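Local atomic coordinates of fibrillarin-like rRNA/tRNA 2'-O-methyltransferase (Aeropyrum pernix, PDB entry 4DF3), a protein that probably transfers methyl groups from S-adenosyl-L-methionine to ribose 2'-hydroxyls of rRNA and tRNA at sites chosen by a guide RNA. Residues A[28-33]-A[53-58]. The protein carries 2 engineered substitutions. Residues are numbered along the deposited sequence; the frame is centred on the assembly and turned at random.
Sequences IATKNL and REWNAY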
# COMPACT_ATOMS: atom_id res chain seq x y z
N ILE A 28 14.42 -0.04 4.50
CA ILE A 28 13.96 0.87 3.48
C ILE A 28 13.19 1.95 4.15
O ILE A 28 12.75 1.79 5.29
CB ILE A 28 13.10 0.21 2.39
CG1 ILE A 28 11.99 -0.65 3.03
CG2 ILE A 28 14.04 -0.59 1.46
CD1 ILE A 28 10.93 -1.19 1.98
N ALA A 29 13.04 3.10 3.46
CA ALA A 29 12.46 4.26 4.14
C ALA A 29 11.86 5.15 3.01
O ALA A 29 12.21 4.98 1.85
CB ALA A 29 13.50 5.04 4.90
N THR A 30 10.92 6.01 3.37
CA THR A 30 10.46 7.00 2.43
C THR A 30 10.88 8.43 2.97
O THR A 30 11.19 8.59 4.12
CB THR A 30 8.97 6.94 2.24
OG1 THR A 30 8.31 6.92 3.53
CG2 THR A 30 8.64 5.76 1.42
N LYS A 31 10.89 9.42 2.09
CA LYS A 31 11.22 10.77 2.53
C LYS A 31 9.98 11.39 3.13
O LYS A 31 8.91 11.43 2.49
CB LYS A 31 11.67 11.61 1.33
CG LYS A 31 12.23 12.97 1.75
CD LYS A 31 12.74 13.74 0.49
CE LYS A 31 14.11 13.15 0.09
NZ LYS A 31 14.75 13.90 -1.07
N ASN A 32 10.15 11.92 4.33
CA ASN A 32 9.01 12.39 5.09
C ASN A 32 8.33 13.60 4.41
O ASN A 32 8.94 14.68 4.28
CB ASN A 32 9.42 12.68 6.54
CG ASN A 32 8.20 12.75 7.50
OD1 ASN A 32 7.05 12.78 7.03
ND2 ASN A 32 8.44 12.72 8.83
N LEU A 33 7.08 13.43 3.96
CA LEU A 33 6.34 14.62 3.42
C LEU A 33 6.07 15.67 4.50
O LEU A 33 5.80 16.84 4.16
CB LEU A 33 4.99 14.22 2.86
CG LEU A 33 4.24 15.22 1.98
CD1 LEU A 33 5.05 15.60 0.73
CD2 LEU A 33 2.89 14.57 1.58
N ARG A 53 11.52 8.33 6.90
CA ARG A 53 10.70 7.60 7.81
C ARG A 53 10.96 6.11 7.47
O ARG A 53 10.69 5.70 6.35
CB ARG A 53 9.21 7.88 7.56
CG ARG A 53 8.69 9.32 7.81
CD ARG A 53 7.21 9.44 7.35
NE ARG A 53 6.40 8.51 8.02
CZ ARG A 53 5.53 7.68 7.45
NH1 ARG A 53 5.27 7.68 6.13
NH2 ARG A 53 4.85 6.92 8.25
N GLU A 54 11.43 5.33 8.44
CA GLU A 54 11.56 3.90 8.20
C GLU A 54 10.20 3.28 7.75
O GLU A 54 9.18 3.55 8.33
CB GLU A 54 12.09 3.19 9.45
CG GLU A 54 12.29 1.73 9.24
CD GLU A 54 12.78 1.05 10.56
OE1 GLU A 54 12.06 1.05 11.54
OE2 GLU A 54 13.93 0.62 10.63
N TRP A 55 10.25 2.47 6.70
CA TRP A 55 9.12 1.79 6.21
C TRP A 55 9.25 0.31 6.66
O TRP A 55 9.86 -0.51 5.97
CB TRP A 55 9.03 1.90 4.70
CG TRP A 55 7.68 1.48 4.10
CD1 TRP A 55 6.58 1.07 4.78
CD2 TRP A 55 7.32 1.53 2.72
NE1 TRP A 55 5.54 0.82 3.88
CE2 TRP A 55 5.98 1.08 2.62
CE3 TRP A 55 8.01 1.92 1.56
CZ2 TRP A 55 5.30 1.00 1.42
CZ3 TRP A 55 7.34 1.82 0.32
CH2 TRP A 55 5.99 1.34 0.27
N ASN A 56 8.62 -0.01 7.77
CA ASN A 56 8.90 -1.31 8.43
C ASN A 56 8.03 -2.38 7.77
O ASN A 56 6.81 -2.31 7.86
CB ASN A 56 8.45 -1.17 9.89
CG ASN A 56 8.71 -2.44 10.71
OD1 ASN A 56 9.20 -3.47 10.20
ND2 ASN A 56 8.44 -2.34 12.02
N ALA A 57 8.62 -3.35 7.07
CA ALA A 57 7.88 -4.33 6.36
C ALA A 57 7.09 -5.26 7.29
O ALA A 57 6.18 -5.97 6.84
CB ALA A 57 8.86 -5.15 5.47
N TYR A 58 7.45 -5.28 8.59
CA TYR A 58 6.67 -6.06 9.54
C TYR A 58 5.41 -5.37 9.95
O TYR A 58 4.60 -6.01 10.60
CB TYR A 58 7.45 -6.42 10.85
CG TYR A 58 8.54 -7.45 10.57
CD1 TYR A 58 8.23 -8.81 10.52
CD2 TYR A 58 9.88 -7.05 10.36
CE1 TYR A 58 9.19 -9.84 10.30
CE2 TYR A 58 10.88 -8.07 10.09
CZ TYR A 58 10.53 -9.47 10.09
OH TYR A 58 11.48 -10.47 9.83
O HOH W 1 12.58 -1.28 6.54
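T30 and R53 form a hydrogen-bonded antiparallel pair where strands 26-31 and 50-54 run side by side in the N-terminal five-stranded sheet of fibrillarin, which packs here against helix 90-99 of the Rossmann-like methyltransferase fold. R53 N donates to T30 O at 2.8 Å, and T30 N returns a bond to R53 O. Beyond the non-hydrogen-bonded pair A29 and E54, W55 N reaches I28 O at 2.9 Å in an almost straight bond (171°). The side chains of T30 and R53 lie alongside each other, and OD2 of D97 on that helix takes both a salt bridge from R53 NH1 and a hydrogen bond with T30 OG1; R53 NE makes a salt bridge to E42 and NH2 bonds to S93, and the two carboxylates would probably stabilise the buried charge. Bent at chi3 (58°), the R53 chain passes N32 at about a right angle, with R53 CD 3.5 Å from N32 CG. With CG anti to its backbone N (chi1 -167°), W55 carries its indole to the T30 methyl, T30 CG2 lying 3.9 Å from W55 CE3. At the end of the pairing, a water accepts from I28 N at 3.0 Å and donates to W55 O at 2.9 Å.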